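Local coordinates for abietadiene synthase, chloroplastic (Abies grandis, PDB 3S9V), which is a mainly helical enzyme of the terpene synthase family, combining an N-terminal terpene synthase domain with a metal-binding domain, at residues I129-R133 and L167-Y171; G493-F499 and Q571-C575; K529-F533 and G578-F583. One frame throughout, in Å; residues are numbered along the deposited sequence.

Interaction 1 lies far from the other two: its centre is 85 Å from that of interaction 2 and 80 Å from that of interaction 3, on the opposite side of the chain's centre. Interactions 2 and 3 belong to the metal-binding domain, have centres 12 Å apart and share helix 570-594. They join through Phe494, whose CZ lies 3.2 Å from Phe533 CZ and 3.6 Å from Gly578 CA. The DDXXD sequence, the aspartate-rich motif characteristic of class I terpene synthases, begins in the last turn of helix 521-541, which carries 529-533, and runs just beyond it; Asp539, within it, is touched by Phe499 of interaction 2.

Interaction 1: I129-R133 and L167-Y171; sequences IEFFR and LDLPY
Residues 129-133 form a helical turn within helix 122-136, while 167-171, extended, link helices 151-164 and 174-187, kinked by inverse gamma turns centred on Asp168 and Pro170. The backbones come nearest at Arg133 and Pro170, CA atoms 6.4 Å apart. The apolar part centres on Leu169 (m, t): its CD2 lies 3.4 Å from Phe132 CD1 and 4.4 Å from Ile129 CG2, and its CD1 makes a CH-pi contact over the Phe132 face, 4.2 Å from the ring centroid. Phe132, chi1 t, meets Pro170 CD with CE1 at 4.1 Å; Phe155 and Leu159 also touch it. Pro170 CG rests 3.7 Å from Arg133 CG. The polar part is a salt bridge: Arg133 (t, t, p) runs past Pro170 to place NH1 3.6 Å from Asp168 OD2. Far from the metal-binding domain, this region probably corresponds to the gamma domain of three-domain terpene synthases. Ile129, Phe132 and Leu169, all buried, form the apolar inner side; the arginine keeps its charge at the more exposed margin.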
loop_
_atom_site.group_PDB
_atom_site.type_symbol
_atom_site.label_atom_id
_atom_site.label_comp_id
_atom_site.label_asym_id
_atom_site.label_seq_id
_atom_site.Cartn_x
_atom_site.Cartn_y
_atom_site.Cartn_z
ATOM N N ILE A 129 -34.161 -2.643 -28.199
ATOM C CA ILE A 129 -35.435 -2.340 -27.560
ATOM C C ILE A 129 -35.918 -3.542 -26.763
ATOM O O ILE A 129 -36.343 -3.405 -25.612
ATOM C CB ILE A 129 -36.515 -1.947 -28.600
ATOM C CG1 ILE A 129 -36.258 -0.523 -29.095
ATOM C CG2 ILE A 129 -37.908 -2.032 -27.982
ATOM C CD1 ILE A 129 -37.292 -0.022 -30.078
ATOM N N GLU A 130 -35.832 -4.718 -27.376
ATOM C CA GLU A 130 -36.264 -5.948 -26.724
ATOM C C GLU A 130 -35.428 -6.229 -25.491
ATOM O O GLU A 130 -35.966 -6.599 -24.447
ATOM C CB GLU A 130 -36.181 -7.117 -27.702
ATOM C CG GLU A 130 -36.877 -6.813 -29.022
ATOM C CD GLU A 130 -36.907 -7.990 -29.977
ATOM O OE1 GLU A 130 -35.954 -8.799 -29.967
ATOM O OE2 GLU A 130 -37.883 -8.093 -30.751
ATOM N N PHE A 131 -34.112 -6.056 -25.594
ATOM C CA PHE A 131 -33.267 -6.292 -24.430
ATOM C C PHE A 131 -33.647 -5.320 -23.328
ATOM O O PHE A 131 -33.852 -5.714 -22.186
ATOM C CB PHE A 131 -31.786 -6.088 -24.734
ATOM C CG PHE A 131 -30.935 -6.087 -23.496
ATOM C CD1 PHE A 131 -30.530 -7.285 -22.918
ATOM C CD2 PHE A 131 -30.615 -4.894 -22.854
ATOM C CE1 PHE A 131 -29.828 -7.295 -21.722
ATOM C CE2 PHE A 131 -29.913 -4.896 -21.657
ATOM C CZ PHE A 131 -29.519 -6.097 -21.089
ATOM N N PHE A 132 -33.732 -4.042 -23.679
ATOM C CA PHE A 132 -34.075 -3.016 -22.704
ATOM C C PHE A 132 -35.385 -3.336 -21.996
ATOM O O PHE A 132 -35.496 -3.158 -20.785
ATOM C CB PHE A 132 -34.160 -1.646 -23.382
ATOM C CG PHE A 132 -34.578 -0.531 -22.454
ATOM C CD1 PHE A 132 -35.911 -0.362 -22.098
ATOM C CD2 PHE A 132 -33.636 0.344 -21.932
ATOM C CE1 PHE A 132 -36.295 0.662 -21.237
ATOM C CE2 PHE A 132 -34.009 1.368 -21.071
ATOM C CZ PHE A 132 -35.338 1.528 -20.723
ATOM N N ARG A 133 -36.374 -3.806 -22.751
ATOM C CA ARG A 133 -37.671 -4.145 -22.174
ATOM C C ARG A 133 -37.580 -5.353 -21.238
ATOM O O ARG A 133 -38.174 -5.357 -20.160
ATOM C CB ARG A 133 -38.701 -4.415 -23.284
ATOM C CG ARG A 133 -40.007 -5.024 -22.782
ATOM C CD ARG A 133 -41.139 -4.847 -23.788
ATOM N NE ARG A 133 -40.757 -5.285 -25.122
ATOM C CZ ARG A 133 -40.619 -4.475 -26.164
ATOM N NH1 ARG A 133 -40.836 -3.168 -26.034
ATOM N NH2 ARG A 133 -40.256 -4.972 -27.339
ATOM N N LEU A 167 -40.025 6.166 -28.885
ATOM C CA LEU A 167 -39.535 4.799 -28.747
ATOM C C LEU A 167 -40.454 3.982 -27.832
ATOM O O LEU A 167 -40.893 4.459 -26.780
ATOM C CB LEU A 167 -38.111 4.803 -28.192
ATOM C CG LEU A 167 -37.045 5.449 -29.079
ATOM C CD1 LEU A 167 -35.697 5.341 -28.391
ATOM C CD2 LEU A 167 -37.005 4.759 -30.436
ATOM N N ASP A 168 -40.734 2.748 -28.237
ATOM C CA ASP A 168 -41.619 1.866 -27.484
ATOM C C ASP A 168 -40.951 1.212 -26.277
ATOM O O ASP A 168 -40.427 0.104 -26.364
ATOM C CB ASP A 168 -42.185 0.795 -28.424
ATOM C CG ASP A 168 -43.214 -0.096 -27.753
ATOM O OD1 ASP A 168 -44.040 0.427 -26.977
ATOM O OD2 ASP A 168 -43.201 -1.318 -28.014
ATOM N N LEU A 169 -40.985 1.905 -25.146
ATOM C CA LEU A 169 -40.382 1.391 -23.926
ATOM C C LEU A 169 -41.403 1.335 -22.795
ATOM O O LEU A 169 -42.368 2.100 -22.774
ATOM C CB LEU A 169 -39.194 2.267 -23.512
ATOM C CG LEU A 169 -38.050 2.408 -24.520
ATOM C CD1 LEU A 169 -36.989 3.354 -23.974
ATOM C CD2 LEU A 169 -37.454 1.041 -24.804
ATOM N N PRO A 170 -41.196 0.422 -21.836
ATOM C CA PRO A 170 -42.061 0.209 -20.672
ATOM C C PRO A 170 -42.048 1.372 -19.689
ATOM O O PRO A 170 -41.858 1.168 -18.490
ATOM C CB PRO A 170 -41.482 -1.056 -20.042
ATOM C CG PRO A 170 -40.801 -1.737 -21.175
ATOM C CD PRO A 170 -40.143 -0.603 -21.885
ATOM N N TYR A 171 -42.261 2.582 -20.195
ATOM C CA TYR A 171 -42.256 3.781 -19.362
ATOM C C TYR A 171 -43.084 3.659 -18.092
ATOM O O TYR A 171 -42.745 4.254 -17.069
ATOM C CB TYR A 171 -42.761 4.986 -20.158
ATOM C CG TYR A 171 -41.942 5.288 -21.388
ATOM C CD1 TYR A 171 -40.594 5.631 -21.286
ATOM C CD2 TYR A 171 -42.505 5.209 -22.657
ATOM C CE1 TYR A 171 -39.831 5.883 -22.416
ATOM C CE2 TYR A 171 -41.750 5.461 -23.795
ATOM C CZ TYR A 171 -40.414 5.794 -23.669
ATOM O OH TYR A 171 -39.660 6.012 -24.801
#

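Interaction 2: G493-F499 and Q571-C575; sequences GFTDLNF and QMKIC
The loop 493-499 leaves helix 461-491 through a Schellman motif at Gly493, where positive phi suits glycine, and folds at once into a type I beta turn from Gly493 to Asp496, closed by Asp496 N to Gly493 O at 2.9 Å. It then runs beside a turn of helix 570-594, nearest at Leu497 and Gln571, CA atoms 6.1 Å apart. Ile574 (m, t) is the helix's bump: its CD1 lies 4.0 Å from Asp496 CB and its CG2 3.9 Å from Leu497 CD2, so the branched side chain fills the hollow beside the beta turn. Leu497 (m, t) answers by pushing CD2 between Ile574 and Cys575, 4.2 Å from Cys575 CB; the small cysteine leaves room for it. In this alpha-helical terpene synthase domain the contact fits an interhelical loop against a neighbouring helix, with helix 521-541 beneath, touching both Phe499 and Cys575. Phe499, chi1 p, sets its ring edge against the helix, CZ 4.3 Å from Cys575 CB and CD1 3.7 Å from Gln571 OE1. Gln571 (m, m), long enough to fold back on the loop, brings OE1 to 3.2 Å from Leu497 CA and accepts a hydrogen bond from Asn498 N at 2.9 Å, giving this loop amide a partner from the helix side chain. At the other end the Phe494 ring points its edge at the backbone, CE1 4.2 Å from Cys575 O.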
loop_
_atom_site.group_PDB
_atom_site.type_symbol
_atom_site.label_atom_id
_atom_site.label_comp_id
_atom_site.label_asym_id
_atom_site.label_seq_id
_atom_site.Cartn_x
_atom_site.Cartn_y
_atom_site.Cartn_z
ATOM N N GLY A 493 26.557 -27.631 19.520
ATOM C CA GLY A 493 26.248 -28.194 20.818
ATOM C C GLY A 493 25.487 -27.259 21.731
ATOM O O GLY A 493 25.442 -27.483 22.939
ATOM N N PHE A 494 24.885 -26.213 21.175
ATOM C CA PHE A 494 24.132 -25.282 22.006
ATOM C C PHE A 494 22.916 -25.957 22.606
ATOM O O PHE A 494 22.155 -25.339 23.343
ATOM C CB PHE A 494 23.700 -24.052 21.208
ATOM C CG PHE A 494 24.835 -23.138 20.856
ATOM C CD1 PHE A 494 25.833 -22.866 21.787
ATOM C CD2 PHE A 494 24.909 -22.548 19.601
ATOM C CE1 PHE A 494 26.889 -22.024 21.472
ATOM C CE2 PHE A 494 25.963 -21.704 19.278
ATOM C CZ PHE A 494 26.954 -21.443 20.216
ATOM N N THR A 495 22.737 -27.230 22.283
ATOM C CA THR A 495 21.615 -27.992 22.813
ATOM C C THR A 495 21.886 -28.204 24.299
ATOM O O THR A 495 20.986 -28.538 25.067
ATOM C CB THR A 495 21.499 -29.373 22.128
ATOM O OG1 THR A 495 21.621 -29.219 20.707
ATOM C CG2 THR A 495 20.153 -30.009 22.448
ATOM N N ASP A 496 23.141 -27.998 24.687
ATOM C CA ASP A 496 23.584 -28.157 26.069
ATOM C C ASP A 496 23.134 -27.006 26.965
ATOM O O ASP A 496 22.775 -27.213 28.123
ATOM C CB ASP A 496 25.107 -28.265 26.103
ATOM C CG ASP A 496 25.625 -29.465 25.329
ATOM O OD1 ASP A 496 26.823 -29.465 24.969
ATOM O OD2 ASP A 496 24.837 -30.409 25.088
ATOM N N LEU A 497 23.159 -25.792 26.425
ATOM C CA LEU A 497 22.753 -24.605 27.171
ATOM C C LEU A 497 21.353 -24.789 27.747
ATOM O O LEU A 497 20.396 -25.021 27.011
ATOM C CB LEU A 497 22.775 -23.378 26.257
ATOM C CG LEU A 497 24.077 -23.131 25.493
ATOM C CD1 LEU A 497 23.925 -21.898 24.618
ATOM C CD2 LEU A 497 25.227 -22.965 26.469
ATOM N N ASN A 498 21.235 -24.675 29.065
ATOM C CA ASN A 498 19.950 -24.847 29.723
ATOM C C ASN A 498 19.358 -23.540 30.227
ATOM O O ASN A 498 18.303 -23.538 30.864
ATOM C CB ASN A 498 20.094 -25.825 30.891
ATOM C CG ASN A 498 21.208 -25.434 31.844
ATOM O OD1 ASN A 498 21.234 -24.318 32.367
ATOM N ND2 ASN A 498 22.137 -26.354 32.075
ATOM N N PHE A 499 20.031 -22.429 29.947
ATOM C CA PHE A 499 19.546 -21.125 30.393
ATOM C C PHE A 499 18.854 -20.363 29.275
ATOM O O PHE A 499 18.413 -19.227 29.466
ATOM C CB PHE A 499 20.696 -20.280 30.934
ATOM C CG PHE A 499 21.805 -20.068 29.951
ATOM C CD1 PHE A 499 22.832 -20.997 29.833
ATOM C CD2 PHE A 499 21.815 -18.946 29.128
ATOM C CE1 PHE A 499 23.858 -20.811 28.911
ATOM C CE2 PHE A 499 22.834 -18.751 28.200
ATOM C CZ PHE A 499 23.858 -19.684 28.092
ATOM N N GLN A 571 28.311 -24.052 31.923
ATOM C CA GLN A 571 27.505 -23.428 30.883
ATOM C C GLN A 571 28.168 -22.257 30.149
ATOM O O GLN A 571 28.095 -22.171 28.918
ATOM C CB GLN A 571 26.177 -22.959 31.484
ATOM C CG GLN A 571 25.308 -24.090 31.998
ATOM C CD GLN A 571 24.766 -24.944 30.876
ATOM O OE1 GLN A 571 23.898 -24.510 30.115
ATOM N NE2 GLN A 571 25.280 -26.162 30.756
ATOM N N MET A 572 28.809 -21.359 30.891
ATOM C CA MET A 572 29.450 -20.201 30.278
ATOM C C MET A 572 30.547 -20.614 29.289
ATOM O O MET A 572 30.649 -20.064 28.192
ATOM C CB MET A 572 30.031 -19.280 31.366
ATOM C CG MET A 572 30.543 -17.938 30.854
ATOM S SD MET A 572 31.062 -16.754 32.133
ATOM C CE MET A 572 32.567 -16.206 31.435
ATOM N N LYS A 573 31.352 -21.595 29.682
ATOM C CA LYS A 573 32.454 -22.085 28.858
ATOM C C LYS A 573 31.966 -22.507 27.487
ATOM O O LYS A 573 32.522 -22.109 26.465
ATOM C CB LYS A 573 33.126 -23.272 29.552
ATOM C CG LYS A 573 34.271 -23.904 28.786
ATOM C CD LYS A 573 34.849 -25.064 29.586
ATOM C CE LYS A 573 35.894 -25.840 28.802
ATOM N NZ LYS A 573 36.379 -27.023 29.571
ATOM N N ILE A 574 30.925 -23.329 27.483
ATOM C CA ILE A 574 30.324 -23.821 26.256
ATOM C C ILE A 574 29.838 -22.630 25.434
ATOM O O ILE A 574 30.158 -22.502 24.248
ATOM C CB ILE A 574 29.123 -24.746 26.579
ATOM C CG1 ILE A 574 29.621 -26.044 27.220
ATOM C CG2 ILE A 574 28.322 -25.034 25.321
ATOM C CD1 ILE A 574 28.497 -26.944 27.702
ATOM N N CYS A 575 29.065 -21.759 26.078
ATOM C CA CYS A 575 28.530 -20.587 25.412
ATOM C C CYS A 575 29.629 -19.809 24.700
ATOM O O CYS A 575 29.504 -19.498 23.520
ATOM C CB CYS A 575 27.818 -19.676 26.416
ATOM S SG CYS A 575 27.309 -18.097 25.714
#

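Interaction 3: K529-F533 and G578-F583; sequences KTSNF and GFYNTF
An aromatic cluster of Phe533, Phe579 and Phe583 lies between two helices of the metal-binding domain, with Phe533 as a knob in a hole formed by Gly578, Phe579, Thr582 and Phe583. The segments 529-533 and 578-583 are helical and nearly antiparallel, their axes 11.6 Å apart at closest approach and crossing at -162°. CA atoms pair Phe533 with Phe579 at 7.4 Å and Lys529 with Thr582 at 8.1 Å. Phe533, with chi1 at -97° between rotamer wells, reaches its CZ to 3.4 Å from Phe579 CA and 3.7 Å from Gly578 C; glycine, lacking a side chain, keeps that wall of the hole low. This antiparallel packing joins helix 521-541 to helix 570-594 within the alpha-helical terpene synthase fold. Phe579 (chi1 t) and Phe583 (chi1 m) both turn their edges to the same face of Phe533. The first pair is edge-to-face, centroids 5.4 Å apart and planes at 75°; the second is offset edge-to-face, at 5.8 Å and 62°. Trp606 also meets both the Phe579 and Phe583 rings edge-to-face. Thr582 OG1 sits 3.6 Å from Phe533 CE1, near the ring plane, and donates to Gly578 O at 3.1 Å, so this buried hydroxyl is satisfied within its own helix. Lys529 brings its CD to 4.4 Å from Thr582 CG2, while its ammonium pairs with Glu525 and makes a cation-pi contact with Trp488.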
loop_
_atom_site.group_PDB
_atom_site.type_symbol
_atom_site.label_atom_id
_atom_site.label_comp_id
_atom_site.label_asym_id
_atom_site.label_seq_id
_atom_site.Cartn_x
_atom_site.Cartn_y
_atom_site.Cartn_z
ATOM N N LYS A 529 22.375 -15.854 13.146
ATOM C CA LYS A 529 23.337 -16.303 14.145
ATOM C C LYS A 529 23.618 -15.209 15.162
ATOM O O LYS A 529 23.642 -15.461 16.367
ATOM C CB LYS A 529 24.636 -16.750 13.475
ATOM C CG LYS A 529 24.509 -18.118 12.808
ATOM C CD LYS A 529 25.713 -18.452 11.948
ATOM C CE LYS A 529 25.516 -19.796 11.252
ATOM N NZ LYS A 529 26.608 -20.097 10.283
ATOM N N THR A 530 23.813 -13.991 14.675
ATOM C CA THR A 530 24.085 -12.868 15.556
ATOM C C THR A 530 22.906 -12.580 16.484
ATOM O O THR A 530 23.103 -12.317 17.666
ATOM C CB THR A 530 24.423 -11.611 14.749
ATOM O OG1 THR A 530 25.415 -11.940 13.763
ATOM C CG2 THR A 530 24.979 -10.539 15.661
ATOM N N SER A 531 21.685 -12.638 15.957
ATOM C CA SER A 531 20.497 -12.401 16.778
ATOM C C SER A 531 20.378 -13.482 17.845
ATOM O O SER A 531 20.104 -13.192 19.009
ATOM C CB SER A 531 19.228 -12.412 15.923
ATOM O OG SER A 531 19.245 -11.372 14.969
ATOM N N ASN A 532 20.580 -14.735 17.444
ATOM C CA ASN A 532 20.493 -15.844 18.386
ATOM C C ASN A 532 21.514 -15.641 19.502
ATOM O O ASN A 532 21.234 -15.914 20.671
ATOM C CB ASN A 532 20.747 -17.178 17.680
ATOM C CG ASN A 532 19.876 -18.290 18.228
ATOM O OD1 ASN A 532 19.846 -18.530 19.434
ATOM N ND2 ASN A 532 19.156 -18.972 17.345
ATOM N N PHE A 533 22.698 -15.152 19.153
ATOM C CA PHE A 533 23.698 -14.919 20.179
ATOM C C PHE A 533 23.345 -13.765 21.105
ATOM O O PHE A 533 23.745 -13.770 22.264
ATOM C CB PHE A 533 25.081 -14.708 19.567
ATOM C CG PHE A 533 25.919 -15.953 19.571
ATOM C CD1 PHE A 533 26.113 -16.687 18.407
ATOM C CD2 PHE A 533 26.456 -16.432 20.763
ATOM C CE1 PHE A 533 26.825 -17.879 18.428
ATOM C CE2 PHE A 533 27.173 -17.626 20.795
ATOM C CZ PHE A 533 27.356 -18.350 19.623
ATOM N N GLY A 578 31.418 -21.577 21.674
ATOM C CA GLY A 578 30.529 -21.464 20.531
ATOM C C GLY A 578 30.586 -20.055 19.957
ATOM O O GLY A 578 30.690 -19.874 18.746
ATOM N N PHE A 579 30.528 -19.056 20.833
ATOM C CA PHE A 579 30.583 -17.654 20.426
ATOM C C PHE A 579 31.854 -17.405 19.614
ATOM O O PHE A 579 31.804 -16.854 18.518
ATOM C CB PHE A 579 30.568 -16.753 21.671
ATOM C CG PHE A 579 30.628 -15.275 21.368
ATOM C CD1 PHE A 579 29.493 -14.583 20.969
ATOM C CD2 PHE A 579 31.822 -14.569 21.511
ATOM C CE1 PHE A 579 29.542 -13.211 20.720
ATOM C CE2 PHE A 579 31.882 -13.195 21.261
ATOM C CZ PHE A 579 30.739 -12.517 20.866
ATOM N N TYR A 580 32.988 -17.824 20.171
ATOM C CA TYR A 580 34.306 -17.675 19.551
ATOM C C TYR A 580 34.416 -18.405 18.201
ATOM O O TYR A 580 34.923 -17.851 17.223
ATOM C CB TYR A 580 35.367 -18.193 20.534
ATOM C CG TYR A 580 36.812 -18.223 20.054
ATOM C CD1 TYR A 580 37.405 -19.417 19.624
ATOM C CD2 TYR A 580 37.609 -17.082 20.116
ATOM C CE1 TYR A 580 38.764 -19.471 19.278
ATOM C CE2 TYR A 580 38.962 -17.124 19.772
ATOM C CZ TYR A 580 39.533 -18.322 19.357
ATOM O OH TYR A 580 40.875 -18.354 19.034
ATOM N N ASN A 581 33.941 -19.644 18.143
ATOM C CA ASN A 581 34.011 -20.393 16.894
ATOM C C ASN A 581 33.122 -19.764 15.821
ATOM O O ASN A 581 33.515 -19.647 14.662
ATOM C CB ASN A 581 33.605 -21.854 17.115
ATOM C CG ASN A 581 34.579 -22.601 18.009
ATOM O OD1 ASN A 581 35.758 -22.258 18.076
ATOM N ND2 ASN A 581 34.090 -23.636 18.690
ATOM N N THR A 582 31.921 -19.358 16.213
ATOM C CA THR A 582 31.001 -18.748 15.276
ATOM C C THR A 582 31.559 -17.448 14.710
ATOM O O THR A 582 31.570 -17.255 13.495
ATOM C CB THR A 582 29.644 -18.463 15.929
ATOM O OG1 THR A 582 28.977 -19.699 16.205
ATOM C CG2 THR A 582 28.780 -17.620 15.016
ATOM N N PHE A 583 32.052 -16.562 15.565
ATOM C CA PHE A 583 32.549 -15.307 15.038
ATOM C C PHE A 583 33.906 -15.302 14.357
ATOM O O PHE A 583 34.210 -14.369 13.615
ATOM C CB PHE A 583 32.451 -14.216 16.096
ATOM C CG PHE A 583 31.042 -13.766 16.330
ATOM C CD1 PHE A 583 30.260 -14.357 17.321
ATOM C CD2 PHE A 583 30.459 -12.812 15.494
ATOM C CE1 PHE A 583 28.914 -14.012 17.470
ATOM C CE2 PHE A 583 29.114 -12.461 15.634
ATOM C CZ PHE A 583 28.340 -13.064 16.623
#